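Local coordinates for chlorite dismutase (Nitrobacter winogradskyi, PDB 3QPI), which breaks chlorite down to chloride and molecular oxygen at the iron of a bound heme b, at residues A[116-121]-A[160-165]; A[122-127]-A[152-157]; A[142-147]-A[177-182]. All blocks are in the same frame, centred on the assembly; numbering follows the deposited sequence.

Contact 1. Residues A[116-121]-A[160-165]. With HEM (protoporphyrin IX containing Fe), chain C.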
loop_
_atom_site.group_PDB
_atom_site.type_symbol
_atom_site.label_atom_id
_atom_site.label_comp_id
_atom_site.label_asym_id
_atom_site.label_seq_id
_atom_site.Cartn_x
_atom_site.Cartn_y
_atom_site.Cartn_z
ATOM N N ALA A 116 -0.543 -9.625 -12.432
ATOM C CA ALA A 116 -1.333 -9.863 -13.629
ATOM C C ALA A 116 -2.797 -9.511 -13.411
ATOM O O ALA A 116 -3.451 -8.968 -14.298
ATOM C CB ALA A 116 -1.200 -11.313 -14.079
ATOM N N ALA A 117 -3.314 -9.816 -12.228
ATOM C CA ALA A 117 -4.708 -9.524 -11.949
ATOM C C ALA A 117 -4.942 -8.057 -11.581
ATOM O O ALA A 117 -6.084 -7.609 -11.558
ATOM C CB ALA A 117 -5.236 -10.431 -10.849
ATOM N N SER A 118 -3.887 -7.303 -11.289
ATOM C CA SER A 118 -4.094 -5.911 -10.887
ATOM C C SER A 118 -3.937 -4.942 -12.053
ATOM O O SER A 118 -4.397 -3.806 -11.977
ATOM C CB SER A 118 -3.146 -5.520 -9.752
ATOM O OG SER A 118 -3.421 -6.298 -8.600
ATOM N N LEU A 119 -3.309 -5.397 -13.132
ATOM C CA LEU A 119 -3.061 -4.539 -14.288
ATOM C C LEU A 119 -4.322 -3.834 -14.809
ATOM O O LEU A 119 -4.248 -2.716 -15.297
ATOM C CB LEU A 119 -2.403 -5.336 -15.424
ATOM C CG LEU A 119 -0.914 -5.639 -15.242
ATOM C CD1 LEU A 119 -0.391 -6.502 -16.383
ATOM C CD2 LEU A 119 -0.088 -4.361 -15.133
ATOM N N LYS A 120 -5.478 -4.466 -14.706
ATOM C CA LYS A 120 -6.682 -3.849 -15.263
ATOM C C LYS A 120 -7.066 -2.576 -14.515
ATOM O O LYS A 120 -7.771 -1.739 -15.056
ATOM C CB LYS A 120 -7.860 -4.827 -15.290
ATOM C CG LYS A 120 -8.272 -5.382 -13.940
ATOM C CD LYS A 120 -9.318 -6.492 -14.088
ATOM C CE LYS A 120 -10.666 -5.931 -14.538
ATOM N NZ LYS A 120 -11.653 -6.980 -14.999
ATOM N N TYR A 121 -6.600 -2.430 -13.280
ATOM C CA TYR A 121 -6.981 -1.285 -12.457
ATOM C C TYR A 121 -6.133 -0.054 -12.712
ATOM O O TYR A 121 -6.329 0.984 -12.063
ATOM C CB TYR A 121 -6.918 -1.640 -10.974
ATOM C CG TYR A 121 -7.952 -2.654 -10.559
ATOM C CD1 TYR A 121 -9.242 -2.262 -10.224
ATOM C CD2 TYR A 121 -7.646 -4.008 -10.509
ATOM C CE1 TYR A 121 -10.197 -3.192 -9.840
ATOM C CE2 TYR A 121 -8.597 -4.940 -10.129
ATOM C CZ TYR A 121 -9.865 -4.520 -9.790
ATOM O OH TYR A 121 -10.805 -5.436 -9.410
ATOM N N GLY A 160 -10.469 -5.963 -2.103
ATOM C CA GLY A 160 -11.118 -7.191 -1.678
ATOM C C GLY A 160 -10.614 -8.397 -2.450
ATOM O O GLY A 160 -10.494 -9.497 -1.918
ATOM N N VAL A 161 -10.324 -8.189 -3.723
ATOM C CA VAL A 161 -9.782 -9.243 -4.556
ATOM C C VAL A 161 -8.423 -9.738 -4.010
ATOM O O VAL A 161 -8.183 -10.942 -3.883
ATOM C CB VAL A 161 -9.623 -8.708 -6.004
ATOM C CG1 VAL A 161 -8.562 -9.480 -6.789
ATOM C CG2 VAL A 161 -10.958 -8.751 -6.721
ATOM N N LEU A 162 -7.528 -8.809 -3.690
ATOM C CA LEU A 162 -6.197 -9.189 -3.244
ATOM C C LEU A 162 -6.285 -9.839 -1.885
ATOM O O LEU A 162 -5.545 -10.781 -1.592
ATOM C CB LEU A 162 -5.272 -7.968 -3.192
ATOM C CG LEU A 162 -4.853 -7.450 -4.568
ATOM C CD1 LEU A 162 -4.190 -6.089 -4.438
ATOM C CD2 LEU A 162 -3.921 -8.442 -5.251
ATOM N N ARG A 163 -7.184 -9.333 -1.049
ATOM C CA ARG A 163 -7.350 -9.899 0.279
ATOM C C ARG A 163 -7.902 -11.323 0.243
ATOM O O ARG A 163 -7.858 -12.014 1.264
ATOM C CB ARG A 163 -8.214 -8.994 1.163
ATOM C CG ARG A 163 -7.400 -7.856 1.765
ATOM C CD ARG A 163 -8.220 -6.796 2.498
ATOM N NE ARG A 163 -7.327 -5.703 2.888
ATOM C CZ ARG A 163 -7.721 -4.491 3.268
ATOM N NH1 ARG A 163 -9.011 -4.172 3.327
ATOM N NH2 ARG A 163 -6.806 -3.590 3.591
ATOM N N ALA A 164 -8.383 -11.788 -0.913
ATOM C CA ALA A 164 -8.829 -13.198 -1.024
ATOM C C ALA A 164 -7.715 -14.154 -1.483
ATOM O O ALA A 164 -7.958 -15.339 -1.639
ATOM C CB ALA A 164 -10.032 -13.327 -1.971
ATOM N N THR A 165 -6.507 -13.644 -1.714
ATOM C CA THR A 165 -5.462 -14.442 -2.359
ATOM C C THR A 165 -4.654 -15.233 -1.345
ATOM O O THR A 165 -4.730 -14.976 -0.138
ATOM C CB THR A 165 -4.538 -13.574 -3.182
ATOM O OG1 THR A 165 -3.868 -12.630 -2.325
ATOM C CG2 THR A 165 -5.354 -12.822 -4.249
HETATM C CHA HEM C . 3.984 -5.327 -4.292
HETATM C CHB HEM C . 1.629 -4.092 -8.271
HETATM C CHC HEM C . -2.265 -2.920 -5.602
HETATM C CHD HEM C . 0.007 -4.428 -1.739
HETATM C C1A HEM C . 3.630 -5.061 -5.571
HETATM C C2A HEM C . 4.561 -5.243 -6.673
HETATM C C3A HEM C . 3.941 -4.892 -7.817
HETATM C C4A HEM C . 2.589 -4.493 -7.431
HETATM C CMA HEM C . 4.557 -4.950 -9.263
HETATM C CAA HEM C . 5.977 -5.796 -6.446
HETATM C CBA HEM C . 7.059 -4.731 -6.346
HETATM C CGA HEM C . 8.377 -5.479 -6.326
HETATM O O1A HEM C . 8.996 -5.458 -5.245
HETATM O O2A HEM C . 8.794 -6.109 -7.349
HETATM C C1B HEM C . 0.421 -3.674 -7.828
HETATM C C2B HEM C . -0.529 -3.046 -8.714
HETATM C C3B HEM C . -1.570 -2.689 -7.975
HETATM C C4B HEM C . -1.339 -3.106 -6.605
HETATM C CMB HEM C . -0.381 -2.764 -10.230
HETATM C CAB HEM C . -2.818 -1.988 -8.557
HETATM C CBB HEM C . -3.268 -0.870 -7.984
HETATM C C1C HEM C . -2.031 -3.241 -4.321
HETATM C C2C HEM C . -2.914 -3.065 -3.168
HETATM C C3C HEM C . -2.230 -3.465 -2.098
HETATM C C4C HEM C . -0.937 -3.933 -2.564
HETATM C CMC HEM C . -4.329 -2.442 -3.224
HETATM C CAC HEM C . -2.641 -3.537 -0.617
HETATM C CBC HEM C . -3.935 -3.675 -0.299
HETATM C C1D HEM C . 1.270 -4.761 -2.029
HETATM C C2D HEM C . 2.212 -5.230 -1.042
HETATM C C3D HEM C . 3.460 -5.498 -1.871
HETATM C C4D HEM C . 3.113 -5.191 -3.238
HETATM C CMD HEM C . 2.065 -5.422 0.503
HETATM C CAD HEM C . 4.812 -6.027 -1.375
HETATM C CBD HEM C . 4.767 -7.551 -1.569
HETATM C CGD HEM C . 5.996 -8.168 -0.939
HETATM O O1D HEM C . 7.116 -7.727 -1.284
HETATM O O2D HEM C . 5.858 -9.097 -0.096
HETATM N NA HEM C . 2.399 -4.572 -6.044
HETATM N NB HEM C . -0.085 -3.708 -6.529
HETATM N NC HEM C . -0.840 -3.780 -3.920
HETATM N ND HEM C . 1.822 -4.761 -3.322
HETATM FE FE HEM C . 0.736 -4.371 -4.836
#
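Leu162 O is gripped twice, both times by Thr165. Thr165 OG1 is 2.6 Å from Leu162 O and lies in the carbonyl plane, with a C=O...donor angle of 150°. The second donor is the backbone, with Thr165 N 3.0 Å from Leu162 O. Both bonds tie Thr165 back to the last turn of the helix. The Leu162 side chain reaches both the heme and Ser118.

Across the contact the touches are few and light. Leu162 CD2 meets Ser118 OG at 4.0 Å, while the other methyl branch turns to the heme. Leu162 CD1 lies 3.5 Å from heme C2C. CG stands anti to the carbonyl carbon (chi1 -72°), and the extended second torsion lets the two methyls fork between serine and porphyrin. Ser118 comes over the same heme face at the next pyrrole, with Ser118 CB 3.7 Å from heme C3B. Its hydroxyl is bonded to His114 O, so Ser118 links the backbone of the axial iron ligand to this wall of the pocket. The Leu162 side chain itself comes close to that of His114.

A second touch lies farther from the heme, with Tyr121 OH 4.3 Å from Val161 CG2. That touch is loose; the hydroxyl's hydrogen bond goes to Asp157 OD2, one turn earlier on the helix. The turn 118-121 is closed by Tyr121 N and Ser118 O, 2.9 Å apart, and that oxygen lies in plane at the edge of the tyrosine ring.

The contact thus sets the loop between helix 101-111 and strand 126-131 against the last turn of helix 152-163, with Leu158 of that helix also touching Ser118 and Tyr121.

Contact 2. Residues A[122-127]-A[152-157]. With HEM (protoporphyrin IX containing Fe), chain C.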
loop_
_atom_site.group_PDB
_atom_site.type_symbol
_atom_site.label_atom_id
_atom_site.label_comp_id
_atom_site.label_asym_id
_atom_site.label_seq_id
_atom_site.Cartn_x
_atom_site.Cartn_y
_atom_site.Cartn_z
ATOM N N LEU A 122 -5.179 -0.162 -13.630
ATOM C CA LEU A 122 -4.401 1.004 -14.041
ATOM C C LEU A 122 -4.935 1.428 -15.390
ATOM O O LEU A 122 -5.348 0.577 -16.177
ATOM C CB LEU A 122 -2.893 0.687 -14.155
ATOM C CG LEU A 122 -2.288 -0.342 -13.184
ATOM C CD1 LEU A 122 -0.782 -0.465 -13.402
ATOM C CD2 LEU A 122 -2.589 -0.003 -11.722
ATOM N N PRO A 123 -4.894 2.734 -15.689
ATOM C CA PRO A 123 -4.252 3.766 -14.870
ATOM C C PRO A 123 -5.123 4.341 -13.746
ATOM O O PRO A 123 -4.646 5.172 -12.986
ATOM C CB PRO A 123 -3.941 4.856 -15.891
ATOM C CG PRO A 123 -5.056 4.738 -16.897
ATOM C CD PRO A 123 -5.449 3.284 -16.945
ATOM N N ALA A 124 -6.374 3.927 -13.629
ATOM C CA ALA A 124 -7.232 4.501 -12.591
ATOM C C ALA A 124 -6.510 4.645 -11.229
ATOM O O ALA A 124 -6.503 5.724 -10.633
ATOM C CB ALA A 124 -8.516 3.675 -12.437
ATOM N N ILE A 125 -5.905 3.560 -10.747
ATOM C CA ILE A 125 -5.283 3.568 -9.430
ATOM C C ILE A 125 -3.773 3.752 -9.579
ATOM O O ILE A 125 -3.127 2.923 -10.188
ATOM C CB ILE A 125 -5.549 2.228 -8.658
ATOM C CG1 ILE A 125 -7.029 1.800 -8.744
ATOM C CG2 ILE A 125 -5.097 2.342 -7.209
ATOM C CD1 ILE A 125 -8.021 2.790 -8.083
ATOM N N ALA A 126 -3.230 4.852 -9.056
ATOM C CA ALA A 126 -1.783 5.047 -8.982
ATOM C C ALA A 126 -1.303 4.555 -7.625
ATOM O O ALA A 126 -2.048 4.618 -6.642
ATOM C CB ALA A 126 -1.409 6.542 -9.166
ATOM N N ARG A 127 -0.058 4.084 -7.564
ATOM C CA ARG A 127 0.444 3.433 -6.348
ATOM C C ARG A 127 1.899 3.779 -6.068
ATOM O O ARG A 127 2.671 4.097 -6.982
ATOM C CB ARG A 127 0.339 1.903 -6.475
ATOM C CG ARG A 127 1.325 1.318 -7.476
ATOM C CD ARG A 127 1.193 -0.191 -7.674
ATOM N NE ARG A 127 2.416 -0.697 -8.291
ATOM C CZ ARG A 127 2.745 -0.479 -9.566
ATOM N NH1 ARG A 127 1.928 0.209 -10.358
ATOM N NH2 ARG A 127 3.891 -0.936 -10.051
ATOM N N ALA A 152 -13.248 5.037 -6.543
ATOM C CA ALA A 152 -13.141 4.487 -5.197
ATOM C C ALA A 152 -13.778 3.086 -5.094
ATOM O O ALA A 152 -13.270 2.229 -4.368
ATOM C CB ALA A 152 -13.754 5.431 -4.180
ATOM N N THR A 153 -14.869 2.835 -5.808
ATOM C CA THR A 153 -15.496 1.517 -5.676
ATOM C C THR A 153 -14.640 0.465 -6.364
ATOM O O THR A 153 -14.516 -0.655 -5.856
ATOM C CB THR A 153 -16.981 1.443 -6.170
ATOM O OG1 THR A 153 -17.053 1.601 -7.591
ATOM C CG2 THR A 153 -17.827 2.490 -5.484
ATOM N N MET A 154 -14.060 0.822 -7.509
ATOM C CA MET A 154 -13.058 -0.023 -8.148
ATOM C C MET A 154 -11.902 -0.284 -7.186
ATOM O O MET A 154 -11.411 -1.401 -7.096
ATOM C CB MET A 154 -12.471 0.650 -9.379
ATOM C CG MET A 154 -13.392 0.762 -10.553
ATOM S SD MET A 154 -12.575 1.708 -11.858
ATOM C CE MET A 154 -10.922 0.997 -11.798
ATOM N N PHE A 155 -11.447 0.752 -6.484
ATOM C CA PHE A 155 -10.359 0.549 -5.535
ATOM C C PHE A 155 -10.754 -0.433 -4.423
ATOM O O PHE A 155 -10.000 -1.362 -4.129
ATOM C CB PHE A 155 -9.819 1.864 -4.931
ATOM C CG PHE A 155 -8.692 1.637 -3.950
ATOM C CD1 PHE A 155 -7.425 1.277 -4.406
ATOM C CD2 PHE A 155 -8.914 1.719 -2.578
ATOM C CE1 PHE A 155 -6.405 1.025 -3.520
ATOM C CE2 PHE A 155 -7.910 1.475 -1.698
ATOM C CZ PHE A 155 -6.638 1.125 -2.159
ATOM N N GLU A 156 -11.920 -0.270 -3.809
ATOM C CA GLU A 156 -12.252 -1.192 -2.732
ATOM C C GLU A 156 -12.434 -2.612 -3.282
ATOM O O GLU A 156 -12.228 -3.588 -2.566
ATOM C CB GLU A 156 -13.495 -0.753 -1.965
ATOM C CG GLU A 156 -13.398 0.637 -1.377
ATOM C CD GLU A 156 -12.206 0.808 -0.461
ATOM O OE1 GLU A 156 -11.617 -0.212 -0.038
ATOM O OE2 GLU A 156 -11.842 1.971 -0.165
ATOM N N ASP A 157 -12.794 -2.709 -4.557
ATOM C CA ASP A 157 -12.964 -3.996 -5.235
ATOM C C ASP A 157 -11.615 -4.694 -5.443
ATOM O O ASP A 157 -11.442 -5.875 -5.127
ATOM C CB ASP A 157 -13.646 -3.778 -6.590
ATOM C CG ASP A 157 -13.890 -5.069 -7.329
ATOM O OD1 ASP A 157 -14.570 -5.963 -6.767
ATOM O OD2 ASP A 157 -13.395 -5.203 -8.471
HETATM C CHA HEM C . 3.984 -5.327 -4.292
HETATM C CHB HEM C . 1.629 -4.092 -8.271
HETATM C CHC HEM C . -2.265 -2.920 -5.602
HETATM C CHD HEM C . 0.007 -4.428 -1.739
HETATM C C1A HEM C . 3.630 -5.061 -5.571
HETATM C C2A HEM C . 4.561 -5.243 -6.673
HETATM C C3A HEM C . 3.941 -4.892 -7.817
HETATM C C4A HEM C . 2.589 -4.493 -7.431
HETATM C CMA HEM C . 4.557 -4.950 -9.263
HETATM C CAA HEM C . 5.977 -5.796 -6.446
HETATM C CBA HEM C . 7.059 -4.731 -6.346
HETATM C CGA HEM C . 8.377 -5.479 -6.326
HETATM O O1A HEM C . 8.996 -5.458 -5.245
HETATM O O2A HEM C . 8.794 -6.109 -7.349
HETATM C C1B HEM C . 0.421 -3.674 -7.828
HETATM C C2B HEM C . -0.529 -3.046 -8.714
HETATM C C3B HEM C . -1.570 -2.689 -7.975
HETATM C C4B HEM C . -1.339 -3.106 -6.605
HETATM C CMB HEM C . -0.381 -2.764 -10.230
HETATM C CAB HEM C . -2.818 -1.988 -8.557
HETATM C CBB HEM C . -3.268 -0.870 -7.984
HETATM C C1C HEM C . -2.031 -3.241 -4.321
HETATM C C2C HEM C . -2.914 -3.065 -3.168
HETATM C C3C HEM C . -2.230 -3.465 -2.098
HETATM C C4C HEM C . -0.937 -3.933 -2.564
HETATM C CMC HEM C . -4.329 -2.442 -3.224
HETATM C CAC HEM C . -2.641 -3.537 -0.617
HETATM C CBC HEM C . -3.935 -3.675 -0.299
HETATM C C1D HEM C . 1.270 -4.761 -2.029
HETATM C C2D HEM C . 2.212 -5.230 -1.042
HETATM C C3D HEM C . 3.460 -5.498 -1.871
HETATM C C4D HEM C . 3.113 -5.191 -3.238
HETATM C CMD HEM C . 2.065 -5.422 0.503
HETATM C CAD HEM C . 4.812 -6.027 -1.375
HETATM C CBD HEM C . 4.767 -7.551 -1.569
HETATM C CGD HEM C . 5.996 -8.168 -0.939
HETATM O O1D HEM C . 7.116 -7.727 -1.284
HETATM O O2D HEM C . 5.858 -9.097 -0.096
HETATM N NA HEM C . 2.399 -4.572 -6.044
HETATM N NB HEM C . -0.085 -3.708 -6.529
HETATM N NC HEM C . -0.840 -3.780 -3.920
HETATM N ND HEM C . 1.822 -4.761 -3.322
HETATM FE FE HEM C . 0.736 -4.371 -4.836
#
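Ile125 and Phe155 cross at about a right angle and form the heart of this contact. Ile125 CD1 lies 3.7 Å from Phe155 CB. The Ile125 CG2 branch approaches the ring obliquely, 3.8 Å from Phe155 CD1. With CG turned away from the backbone N (chi1 -180°), the ring reaches the heme, and Phe155 CE1 ends 4.1 Å from the heme methyl CMC. The same isoleucine methyl also touches the cofactor, with Ile125 CG2 3.8 Å from CBB of a heme vinyl.

The fold here is the antiparallel sheet and covering helix of the dimeric alpha-beta barrel clan. Helix 152-163 lies over the sheet, and Phe155 also touches Ala86 and Ile88 of strand 84-92. The Leu122-Pro123 peptide is cis, and the chain then runs into strand 126-131, an outermost strand of the sheet within this chain.

Met154 fills the outer side. Its chain bends at the last torsion (chi3 43°), and Met154 CE meets Ala124 CB at 3.7 Å. On the heme side, Leu122 CD2 packs 3.7 Å from the heme vinyl carbon CAB. Arg127 lies on the opposite heme face from Ser118, with Arg127 NE 3.5 Å from heme CHB and NH1 bonded to Gln74.

Contact 3. Residues A[142-147]-A[177-182]. With HEM (protoporphyrin IX containing Fe), chain C.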
loop_
_atom_site.group_PDB
_atom_site.type_symbol
_atom_site.label_atom_id
_atom_site.label_comp_id
_atom_site.label_asym_id
_atom_site.label_seq_id
_atom_site.Cartn_x
_atom_site.Cartn_y
_atom_site.Cartn_z
ATOM N N LEU A 142 4.303 0.002 3.681
ATOM C CA LEU A 142 3.281 1.036 3.642
ATOM C C LEU A 142 2.881 1.151 2.182
ATOM O O LEU A 142 3.717 1.436 1.318
ATOM C CB LEU A 142 3.810 2.368 4.170
ATOM C CG LEU A 142 4.434 2.331 5.578
ATOM C CD1 LEU A 142 4.964 3.709 5.998
ATOM C CD2 LEU A 142 3.419 1.844 6.587
ATOM N N THR A 143 1.611 0.868 1.905
ATOM C CA THR A 143 1.104 0.903 0.546
ATOM C C THR A 143 0.249 2.161 0.411
ATOM O O THR A 143 -0.574 2.464 1.272
ATOM C CB THR A 143 0.333 -0.407 0.171
ATOM O OG1 THR A 143 -0.804 -0.605 1.028
ATOM C CG2 THR A 143 1.265 -1.609 0.288
ATOM N N TRP A 144 0.501 2.905 -0.655
ATOM C CA TRP A 144 -0.073 4.223 -0.859
ATOM C C TRP A 144 -0.704 4.231 -2.240
ATOM O O TRP A 144 -0.061 3.818 -3.223
ATOM C CB TRP A 144 1.031 5.288 -0.770
ATOM C CG TRP A 144 0.553 6.637 -1.136
ATOM C CD1 TRP A 144 0.810 7.316 -2.292
ATOM C CD2 TRP A 144 -0.310 7.472 -0.355
ATOM N NE1 TRP A 144 0.168 8.528 -2.276
ATOM C CE2 TRP A 144 -0.530 8.654 -1.103
ATOM C CE3 TRP A 144 -0.923 7.334 0.900
ATOM C CZ2 TRP A 144 -1.333 9.710 -0.632
ATOM C CZ3 TRP A 144 -1.732 8.378 1.370
ATOM C CH2 TRP A 144 -1.921 9.559 0.603
ATOM N N PHE A 145 -1.961 4.677 -2.298
ATOM C CA PHE A 145 -2.747 4.679 -3.528
ATOM C C PHE A 145 -3.499 6.002 -3.679
ATOM O O PHE A 145 -4.000 6.556 -2.693
ATOM C CB PHE A 145 -3.764 3.512 -3.496
ATOM C CG PHE A 145 -3.126 2.195 -3.198
ATOM C CD1 PHE A 145 -2.537 1.460 -4.213
ATOM C CD2 PHE A 145 -3.066 1.718 -1.894
ATOM C CE1 PHE A 145 -1.913 0.274 -3.936
ATOM C CE2 PHE A 145 -2.436 0.538 -1.606
ATOM C CZ PHE A 145 -1.865 -0.201 -2.628
ATOM N N GLU A 146 -3.598 6.481 -4.914
ATOM C CA GLU A 146 -4.323 7.703 -5.223
ATOM C C GLU A 146 -5.233 7.451 -6.398
ATOM O O GLU A 146 -4.831 6.769 -7.350
ATOM C CB GLU A 146 -3.359 8.828 -5.607
ATOM C CG GLU A 146 -2.312 9.096 -4.598
ATOM C CD GLU A 146 -1.411 10.281 -4.976
ATOM O OE1 GLU A 146 -1.526 10.836 -6.106
ATOM O OE2 GLU A 146 -0.578 10.640 -4.128
ATOM N N TYR A 147 -6.434 8.033 -6.354
ATOM C CA TYR A 147 -7.433 7.834 -7.411
ATOM C C TYR A 147 -8.515 8.908 -7.374
ATOM O O TYR A 147 -8.715 9.572 -6.357
ATOM C CB TYR A 147 -8.082 6.463 -7.268
ATOM C CG TYR A 147 -8.416 6.121 -5.837
ATOM C CD1 TYR A 147 -7.471 5.517 -5.014
ATOM C CD2 TYR A 147 -9.662 6.400 -5.302
ATOM C CE1 TYR A 147 -7.758 5.203 -3.703
ATOM C CE2 TYR A 147 -9.962 6.075 -3.975
ATOM C CZ TYR A 147 -8.999 5.476 -3.178
ATOM O OH TYR A 147 -9.260 5.152 -1.850
ATOM N N ILE A 177 -6.668 2.833 6.028
ATOM C CA ILE A 177 -6.791 4.290 6.133
ATOM C C ILE A 177 -7.244 4.879 4.798
ATOM O O ILE A 177 -6.661 4.573 3.753
ATOM C CB ILE A 177 -5.456 4.922 6.571
ATOM C CG1 ILE A 177 -4.972 4.267 7.871
ATOM C CG2 ILE A 177 -5.615 6.435 6.771
ATOM C CD1 ILE A 177 -3.584 4.616 8.242
ATOM N N ARG A 178 -8.294 5.703 4.817
ATOM C CA ARG A 178 -8.743 6.356 3.587
ATOM C C ARG A 178 -8.669 7.874 3.700
ATOM O O ARG A 178 -8.984 8.439 4.746
ATOM C CB ARG A 178 -10.179 5.935 3.216
ATOM C CG ARG A 178 -10.335 4.437 2.950
ATOM C CD ARG A 178 -9.515 3.971 1.737
ATOM N NE ARG A 178 -9.695 2.543 1.488
ATOM C CZ ARG A 178 -8.929 1.573 1.997
ATOM N NH1 ARG A 178 -7.896 1.854 2.799
ATOM N NH2 ARG A 178 -9.210 0.302 1.711
ATOM N N LEU A 179 -8.303 8.532 2.601
ATOM C CA LEU A 179 -8.041 9.975 2.610
ATOM C C LEU A 179 -8.769 10.732 1.512
ATOM O O LEU A 179 -9.076 10.171 0.456
ATOM C CB LEU A 179 -6.549 10.260 2.395
ATOM C CG LEU A 179 -5.467 9.666 3.293
ATOM C CD1 LEU A 179 -5.719 10.000 4.762
ATOM C CD2 LEU A 179 -5.330 8.108 3.044
ATOM N N ALA A 180 -8.961 12.030 1.762
ATOM C CA ALA A 180 -9.444 12.987 0.772
ATOM C C ALA A 180 -8.485 14.176 0.744
ATOM O O ALA A 180 -8.047 14.659 1.796
ATOM C CB ALA A 180 -10.854 13.457 1.123
ATOM N N ARG A 181 -8.149 14.640 -0.453
ATOM C CA ARG A 181 -7.185 15.717 -0.585
ATOM C C ARG A 181 -7.707 16.990 0.102
ATOM O O ARG A 181 -8.844 17.428 -0.126
ATOM C CB ARG A 181 -6.854 15.984 -2.052
ATOM C CG ARG A 181 -5.633 16.892 -2.241
ATOM C CD ARG A 181 -4.835 16.512 -3.499
ATOM N NE ARG A 181 -5.284 17.293 -4.654
ATOM C CZ ARG A 181 -5.312 16.848 -5.910
ATOM N NH1 ARG A 181 -4.932 15.611 -6.206
ATOM N NH2 ARG A 181 -5.732 17.648 -6.880
ATOM N N ALA A 182 -6.875 17.550 0.977
ATOM C CA ALA A 182 -7.225 18.762 1.694
ATOM C C ALA A 182 -6.771 19.985 0.899
ATOM O O ALA A 182 -7.562 20.593 0.177
ATOM C CB ALA A 182 -6.589 18.757 3.057
HETATM C CHA HEM C . 3.984 -5.327 -4.292
HETATM C CHB HEM C . 1.629 -4.092 -8.271
HETATM C CHC HEM C . -2.265 -2.920 -5.602
HETATM C CHD HEM C . 0.007 -4.428 -1.739
HETATM C C1A HEM C . 3.630 -5.061 -5.571
HETATM C C2A HEM C . 4.561 -5.243 -6.673
HETATM C C3A HEM C . 3.941 -4.892 -7.817
HETATM C C4A HEM C . 2.589 -4.493 -7.431
HETATM C CMA HEM C . 4.557 -4.950 -9.263
HETATM C CAA HEM C . 5.977 -5.796 -6.446
HETATM C CBA HEM C . 7.059 -4.731 -6.346
HETATM C CGA HEM C . 8.377 -5.479 -6.326
HETATM O O1A HEM C . 8.996 -5.458 -5.245
HETATM O O2A HEM C . 8.794 -6.109 -7.349
HETATM C C1B HEM C . 0.421 -3.674 -7.828
HETATM C C2B HEM C . -0.529 -3.046 -8.714
HETATM C C3B HEM C . -1.570 -2.689 -7.975
HETATM C C4B HEM C . -1.339 -3.106 -6.605
HETATM C CMB HEM C . -0.381 -2.764 -10.230
HETATM C CAB HEM C . -2.818 -1.988 -8.557
HETATM C CBB HEM C . -3.268 -0.870 -7.984
HETATM C C1C HEM C . -2.031 -3.241 -4.321
HETATM C C2C HEM C . -2.914 -3.065 -3.168
HETATM C C3C HEM C . -2.230 -3.465 -2.098
HETATM C C4C HEM C . -0.937 -3.933 -2.564
HETATM C CMC HEM C . -4.329 -2.442 -3.224
HETATM C CAC HEM C . -2.641 -3.537 -0.617
HETATM C CBC HEM C . -3.935 -3.675 -0.299
HETATM C C1D HEM C . 1.270 -4.761 -2.029
HETATM C C2D HEM C . 2.212 -5.230 -1.042
HETATM C C3D HEM C . 3.460 -5.498 -1.871
HETATM C C4D HEM C . 3.113 -5.191 -3.238
HETATM C CMD HEM C . 2.065 -5.422 0.503
HETATM C CAD HEM C . 4.812 -6.027 -1.375
HETATM C CBD HEM C . 4.767 -7.551 -1.569
HETATM C CGD HEM C . 5.996 -8.168 -0.939
HETATM O O1D HEM C . 7.116 -7.727 -1.284
HETATM O O2D HEM C . 5.858 -9.097 -0.096
HETATM N NA HEM C . 2.399 -4.572 -6.044
HETATM N NB HEM C . -0.085 -3.708 -6.529
HETATM N NC HEM C . -0.840 -3.780 -3.920
HETATM N ND HEM C . 1.822 -4.761 -3.322
HETATM FE FE HEM C . 0.736 -4.371 -4.836
HETATM O O HOH W 1 -3.292 13.402 -5.669
HETATM O O HOH W 2 -10.282 7.717 -0.150
#
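Trp144 lays the six-membered end of its indole obliquely against Leu179, with Trp144 CZ3 4.0 Å from Leu179 CD2. The two side chains cross at about a right angle. Strand 84-92 runs between their strands, 141-147 and 171-181, in the antiparallel sheet. Trp144 NE1 is 2.9 Å from Glu146 OE2, nearly in the indole plane and on the anti side of the carboxylate. This bond restrains the turn of the indole, and Trp14 packs edge-to-face on it.

On the other sheet face, Tyr147 OH lies 3.8 Å from Arg178 CD, and the ring and guanidinium planes are perpendicular.

Phe145 reaches the heme, with Phe145 CZ a tight 3.1 Å from heme C2C. Its ring also meets that of Phe155, planes at about 45°. An alanine here would probably open a gap beside that pyrrole and leave Phe155 with Tyr147 but without its second ring neighbour.

Direct contact between the segments is van der Waals, and one water bridges Tyr147 OH and Leu179 O. The charges are met mostly elsewhere: Arg178 by Glu156 and Asp176, Glu146 OE1 by Gly78 N, with only a weak water link to Arg181.

How the contacts relate
Along the chain the first segments come in the order 116-121, 122-127 and 142-147, and the second in the order 152-157, 160-165 and 177-182. Contact 2 is nested inside the loop closed by contact 1, while contact 3 crosses both. Contacts 1 and 2, centres about 10 Å apart, share helix 152-163. Contacts 2 and 3, centres about 11 Å apart, meet through neighbouring strands 126-131 and 141-147 and through the rings of Phe155, Phe145 and Tyr147. Contacts 1 and 3, centres about 18 Å apart, do not touch. Ser118 and Leu162 lie over one heme face, Arg127 and Phe145 over the other, so loop, helix and sheet each supply part of the heme pocket.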